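Local coordinates for Exo beta-1,2-glucooligosaccharide sophorohydrolase (non-reducing end) (Parabacteroides distasonis ATCC 8503, PDB 5Z06), which hydrolyses linear beta-1,2-glucan and beta-1,2-glucooligosaccharides from the non-reducing end, releasing sophorose, at residues I474-Y487 and P691-I703. Sequence-based numbering, arbitrary orientation.
Sequences IMGPKYGISPEMYY and PDVQKGIQKIQSI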
loop_
_atom_site.group_PDB
_atom_site.type_symbol
_atom_site.label_atom_id
_atom_site.label_comp_id
_atom_site.label_asym_id
_atom_site.label_seq_id
_atom_site.Cartn_x
_atom_site.Cartn_y
_atom_site.Cartn_z
ATOM N N ILE A 474 -21.511 -0.286 -21.196
ATOM C CA ILE A 474 -22.101 -0.830 -22.408
ATOM C C ILE A 474 -22.759 -2.212 -22.161
ATOM O O ILE A 474 -23.689 -2.622 -22.878
ATOM C CB ILE A 474 -20.988 -0.923 -23.493
ATOM C CG1 ILE A 474 -20.500 0.486 -23.875
ATOM C CG2 ILE A 474 -21.453 -1.649 -24.759
ATOM C CD1 ILE A 474 -19.161 0.510 -24.588
ATOM N N MET A 475 -22.264 -2.942 -21.173
ATOM C CA MET A 475 -22.831 -4.255 -20.825
ATOM C C MET A 475 -24.018 -4.139 -19.919
ATOM O O MET A 475 -24.783 -5.086 -19.796
ATOM C CB MET A 475 -21.785 -5.108 -20.127
ATOM C CG MET A 475 -20.575 -5.407 -20.997
ATOM S SD MET A 475 -19.131 -5.778 -19.981
ATOM C CE MET A 475 -17.978 -6.209 -21.288
ATOM N N GLY A 476 -24.158 -2.999 -19.246
ATOM C CA GLY A 476 -25.272 -2.758 -18.335
ATOM C C GLY A 476 -26.569 -3.084 -19.049
ATOM O O GLY A 476 -26.827 -2.526 -20.107
ATOM N N PRO A 477 -27.371 -4.012 -18.498
ATOM C CA PRO A 477 -28.540 -4.481 -19.229
ATOM C C PRO A 477 -29.709 -3.504 -19.203
ATOM O O PRO A 477 -30.511 -3.490 -20.129
ATOM C CB PRO A 477 -28.898 -5.775 -18.495
ATOM C CG PRO A 477 -28.500 -5.486 -17.087
ATOM C CD PRO A 477 -27.204 -4.735 -17.221
ATOM N N LYS A 478 -29.826 -2.712 -18.150
ATOM C CA LYS A 478 -30.928 -1.774 -18.025
ATOM C C LYS A 478 -30.515 -0.337 -18.393
ATOM O O LYS A 478 -31.230 0.362 -19.094
ATOM C CB LYS A 478 -31.475 -1.817 -16.605
ATOM C CG LYS A 478 -32.689 -0.939 -16.411
ATOM C CD LYS A 478 -33.363 -1.235 -15.090
ATOM C CE LYS A 478 -34.626 -0.405 -14.990
ATOM N NZ LYS A 478 -35.215 -0.650 -13.661
ATOM N N TYR A 479 -29.377 0.108 -17.886
ATOM C CA TYR A 479 -28.964 1.500 -18.025
ATOM C C TYR A 479 -27.702 1.583 -18.840
ATOM O O TYR A 479 -26.860 2.427 -18.579
ATOM C CB TYR A 479 -28.742 2.109 -16.662
ATOM C CG TYR A 479 -29.979 2.157 -15.805
ATOM C CD1 TYR A 479 -30.999 3.066 -16.088
ATOM C CD2 TYR A 479 -30.120 1.315 -14.698
ATOM C CE1 TYR A 479 -32.129 3.131 -15.300
ATOM C CE2 TYR A 479 -31.242 1.366 -13.894
ATOM C CZ TYR A 479 -32.248 2.273 -14.202
ATOM O OH TYR A 479 -33.372 2.345 -13.424
ATOM N N GLY A 480 -27.598 0.705 -19.837
ATOM C CA GLY A 480 -26.456 0.637 -20.680
ATOM C C GLY A 480 -26.340 1.885 -21.506
ATOM O O GLY A 480 -27.300 2.636 -21.679
ATOM N N ILE A 481 -25.131 2.108 -21.979
ATOM C CA ILE A 481 -24.854 3.152 -22.928
ATOM C C ILE A 481 -24.577 2.447 -24.246
ATOM O O ILE A 481 -24.327 1.232 -24.308
ATOM C CB ILE A 481 -23.675 4.047 -22.492
ATOM C CG1 ILE A 481 -22.344 3.285 -22.505
ATOM C CG2 ILE A 481 -23.956 4.651 -21.124
ATOM C CD1 ILE A 481 -21.171 4.157 -22.088
ATOM N N SER A 482 -24.647 3.230 -25.303
ATOM C CA SER A 482 -24.455 2.732 -26.648
ATOM C C SER A 482 -23.022 2.209 -26.802
ATOM O O SER A 482 -22.086 2.832 -26.303
ATOM C CB SER A 482 -24.707 3.874 -27.641
ATOM O OG SER A 482 -24.106 3.590 -28.891
ATOM N N PRO A 483 -22.835 1.083 -27.512
ATOM C CA PRO A 483 -21.466 0.627 -27.750
ATOM C C PRO A 483 -20.583 1.649 -28.490
ATOM O O PRO A 483 -19.354 1.603 -28.376
ATOM C CB PRO A 483 -21.657 -0.668 -28.554
ATOM C CG PRO A 483 -23.016 -0.572 -29.139
ATOM C CD PRO A 483 -23.827 0.162 -28.113
ATOM N N GLU A 484 -21.202 2.585 -29.214
ATOM C CA GLU A 484 -20.468 3.679 -29.882
ATOM C C GLU A 484 -19.676 4.536 -28.915
ATOM O O GLU A 484 -18.673 5.128 -29.307
ATOM C CB GLU A 484 -21.397 4.577 -30.736
ATOM C CG GLU A 484 -21.697 4.060 -32.149
ATOM C CD GLU A 484 -22.667 2.886 -32.199
ATOM O OE1 GLU A 484 -23.317 2.569 -31.174
ATOM O OE2 GLU A 484 -22.791 2.269 -33.283
ATOM N N MET A 485 -20.139 4.613 -27.668
ATOM C CA MET A 485 -19.458 5.342 -26.611
ATOM C C MET A 485 -18.031 4.871 -26.368
ATOM O O MET A 485 -17.197 5.648 -25.902
ATOM C CB MET A 485 -20.260 5.249 -25.322
ATOM C CG MET A 485 -21.651 5.837 -25.450
ATOM S SD MET A 485 -21.577 7.624 -25.544
ATOM C CE MET A 485 -22.961 7.953 -26.641
ATOM N N TYR A 486 -17.762 3.605 -26.676
ATOM C CA TYR A 486 -16.411 3.094 -26.704
ATOM C C TYR A 486 -15.501 3.884 -27.648
ATOM O O TYR A 486 -14.348 4.131 -27.310
ATOM C CB TYR A 486 -16.388 1.629 -27.120
ATOM C CG TYR A 486 -14.997 1.062 -27.097
ATOM C CD1 TYR A 486 -14.466 0.503 -25.933
ATOM C CD2 TYR A 486 -14.192 1.098 -28.243
ATOM C CE1 TYR A 486 -13.184 -0.031 -25.922
ATOM C CE2 TYR A 486 -12.908 0.590 -28.232
ATOM C CZ TYR A 486 -12.410 0.028 -27.070
ATOM O OH TYR A 486 -11.142 -0.450 -27.068
ATOM N N TYR A 487 -15.999 4.277 -28.817
ATOM C CA TYR A 487 -15.173 5.066 -29.769
ATOM C C TYR A 487 -15.280 6.556 -29.580
ATOM O O TYR A 487 -14.306 7.269 -29.769
ATOM C CB TYR A 487 -15.478 4.685 -31.229
ATOM C CG TYR A 487 -15.018 3.287 -31.515
ATOM C CD1 TYR A 487 -13.664 3.000 -31.632
ATOM C CD2 TYR A 487 -15.922 2.233 -31.575
ATOM C CE1 TYR A 487 -13.223 1.709 -31.858
ATOM C CE2 TYR A 487 -15.490 0.951 -31.810
ATOM C CZ TYR A 487 -14.137 0.702 -31.951
ATOM O OH TYR A 487 -13.698 -0.562 -32.171
ATOM N N PRO A 691 -23.372 -13.279 -19.145
ATOM C CA PRO A 691 -24.133 -12.975 -20.343
ATOM C C PRO A 691 -24.057 -11.518 -20.763
ATOM O O PRO A 691 -23.864 -11.262 -21.921
ATOM C CB PRO A 691 -25.562 -13.378 -19.978
ATOM C CG PRO A 691 -25.421 -14.391 -18.902
ATOM C CD PRO A 691 -24.095 -14.187 -18.238
ATOM N N ASP A 692 -24.208 -10.586 -19.833
ATOM C CA ASP A 692 -24.097 -9.164 -20.160
ATOM C C ASP A 692 -22.749 -8.770 -20.696
ATOM O O ASP A 692 -22.671 -7.872 -21.555
ATOM C CB ASP A 692 -24.431 -8.285 -18.966
ATOM C CG ASP A 692 -25.847 -8.497 -18.480
ATOM O OD1 ASP A 692 -26.662 -9.010 -19.252
ATOM O OD2 ASP A 692 -26.125 -8.205 -17.309
ATOM N N VAL A 693 -21.700 -9.434 -20.192
ATOM C CA VAL A 693 -20.340 -9.194 -20.653
ATOM C C VAL A 693 -20.219 -9.637 -22.097
ATOM O O VAL A 693 -19.732 -8.892 -22.924
ATOM C CB VAL A 693 -19.276 -9.890 -19.757
ATOM C CG1 VAL A 693 -17.882 -9.806 -20.365
ATOM C CG2 VAL A 693 -19.259 -9.236 -18.381
ATOM N N GLN A 694 -20.669 -10.847 -22.394
ATOM C CA GLN A 694 -20.616 -11.347 -23.762
ATOM C C GLN A 694 -21.360 -10.423 -24.712
ATOM O O GLN A 694 -20.796 -10.038 -25.737
ATOM C CB GLN A 694 -21.127 -12.781 -23.844
ATOM C CG GLN A 694 -20.122 -13.772 -23.284
ATOM C CD GLN A 694 -20.683 -15.168 -23.092
ATOM O OE1 GLN A 694 -21.804 -15.468 -23.490
ATOM N NE2 GLN A 694 -19.901 -16.030 -22.474
ATOM N N LYS A 695 -22.584 -10.028 -24.359
ATOM C CA LYS A 695 -23.364 -9.114 -25.209
ATOM C C LYS A 695 -22.653 -7.795 -25.493
ATOM O O LYS A 695 -22.672 -7.318 -26.616
ATOM C CB LYS A 695 -24.765 -8.812 -24.651
ATOM C CG LYS A 695 -25.876 -9.626 -25.302
ATOM C CD LYS A 695 -25.753 -11.113 -24.945
ATOM C CE LYS A 695 -27.040 -11.912 -25.173
ATOM N NZ LYS A 695 -27.325 -12.812 -24.011
ATOM N N GLY A 696 -22.057 -7.201 -24.467
ATOM C CA GLY A 696 -21.415 -5.904 -24.610
ATOM C C GLY A 696 -20.205 -5.981 -25.520
ATOM O O GLY A 696 -20.005 -5.100 -26.359
ATOM N N ILE A 697 -19.427 -7.050 -25.357
ATOM C CA ILE A 697 -18.258 -7.306 -26.191
ATOM C C ILE A 697 -18.683 -7.470 -27.640
ATOM O O ILE A 697 -18.069 -6.875 -28.540
ATOM C CB ILE A 697 -17.511 -8.583 -25.740
ATOM C CG1 ILE A 697 -16.862 -8.381 -24.356
ATOM C CG2 ILE A 697 -16.471 -9.035 -26.766
ATOM C CD1 ILE A 697 -15.635 -7.515 -24.323
ATOM N N GLN A 698 -19.708 -8.301 -27.859
ATOM C CA GLN A 698 -20.264 -8.501 -29.207
ATOM C C GLN A 698 -20.607 -7.154 -29.812
ATOM O O GLN A 698 -20.199 -6.843 -30.927
ATOM C CB GLN A 698 -21.538 -9.349 -29.194
ATOM C CG GLN A 698 -21.336 -10.838 -28.998
ATOM C CD GLN A 698 -22.663 -11.599 -28.859
ATOM O OE1 GLN A 698 -23.754 -11.059 -29.126
ATOM N NE2 GLN A 698 -22.573 -12.860 -28.427
ATOM N N LYS A 699 -21.356 -6.362 -29.057
ATOM C CA LYS A 699 -21.804 -5.064 -29.533
ATOM C C LYS A 699 -20.637 -4.172 -29.896
ATOM O O LYS A 699 -20.696 -3.476 -30.901
ATOM C CB LYS A 699 -22.670 -4.351 -28.499
ATOM C CG LYS A 699 -24.051 -4.936 -28.326
ATOM C CD LYS A 699 -24.786 -4.171 -27.239
ATOM C CE LYS A 699 -26.154 -4.760 -26.999
ATOM N NZ LYS A 699 -26.790 -3.977 -25.920
ATOM N N ILE A 700 -19.586 -4.169 -29.077
ATOM C CA ILE A 700 -18.478 -3.258 -29.328
ATOM C C ILE A 700 -17.723 -3.740 -30.547
ATOM O O ILE A 700 -17.412 -2.949 -31.432
ATOM C CB ILE A 700 -17.531 -3.108 -28.125
ATOM C CG1 ILE A 700 -18.254 -2.416 -26.968
ATOM C CG2 ILE A 700 -16.321 -2.269 -28.520
ATOM C CD1 ILE A 700 -17.612 -2.639 -25.616
ATOM N N GLN A 701 -17.446 -5.034 -30.588
ATOM C CA GLN A 701 -16.689 -5.629 -31.695
ATOM C C GLN A 701 -17.432 -5.635 -33.031
ATOM O O GLN A 701 -16.801 -5.742 -34.067
ATOM C CB GLN A 701 -16.254 -7.048 -31.335
ATOM C CG GLN A 701 -15.272 -7.085 -30.161
ATOM C CD GLN A 701 -14.629 -8.428 -29.963
ATOM O OE1 GLN A 701 -13.506 -8.520 -29.477
ATOM N NE2 GLN A 701 -15.340 -9.482 -30.326
ATOM N N SER A 702 -18.755 -5.513 -33.015
ATOM C CA SER A 702 -19.541 -5.472 -34.249
ATOM C C SER A 702 -19.607 -4.078 -34.906
ATOM O O SER A 702 -20.031 -3.970 -36.048
ATOM C CB SER A 702 -20.962 -5.970 -33.988
ATOM O OG SER A 702 -21.696 -4.979 -33.282
ATOM N N ILE A 703 -19.208 -3.019 -34.204
ATOM C CA ILE A 703 -19.229 -1.655 -34.779
ATOM C C ILE A 703 -18.342 -1.590 -36.020
ATOM O O ILE A 703 -17.239 -2.125 -36.002
ATOM C CB ILE A 703 -18.765 -0.604 -33.744
ATOM C CG1 ILE A 703 -19.818 -0.464 -32.642
ATOM C CG2 ILE A 703 -18.512 0.767 -34.386
ATOM C CD1 ILE A 703 -19.266 0.119 -31.375
HETATM O O HOH W 1 -15.202 -2.518 -32.563
#
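Met475, in the last turn of helix 467-475, enters helix 691-702 as a knob into the hole framed by Asp692, Val693, Gly696 and Ile697. Its CG lies 3.7 Å from Gly696 CA, where any side chain would collide with it, and the absence of one lets the backbones close to 4.4 Å between Met475 CA and Gly696 CA. Beyond CG the chain runs extended (chi2 156°, chi3 175°), carrying SD past Val693 and CE to 3.7 Å from Val693 CG1, with Ile697 CG1 close by. With an alanine in its place, the pocket lined by Val693, Gly696 and Ile697 would probably lose the thioether that fills it, and Gly696 CA its contact with CG.

One turn further along, Ile700 divides its branches. CD1 meets Ile474 CD1 at 3.7 Å, the two side chains crossing nearly at right angles, whereas CG2, anti to the backbone N, makes a CH-pi contact over one face of Tyr486, 4.1 Å from the ring centroid. Pro483 packs on Lys699 CB and Ile703 CD1, and the latter methyl also reaches the edge of the Tyr487 ring, 3.9 Å from CE2.

Ser482 OG accepts from Glu484 N, capping the turn that presents Pro483, Tyr486 and Tyr487. Asp692 OD2, beside the Pro477 ring, is hydrogen-bonded to Trp427; Tyr486 OH bonds Asp551, and Tyr487 OH bonds Lys552 N. A water joins Tyr487 OH to Ile700 O.

Helix 691-702 thus illustrates how a glycine admits a neighbouring helix end, the fit resting on apolar complementarity while polar ends bond to a second shell.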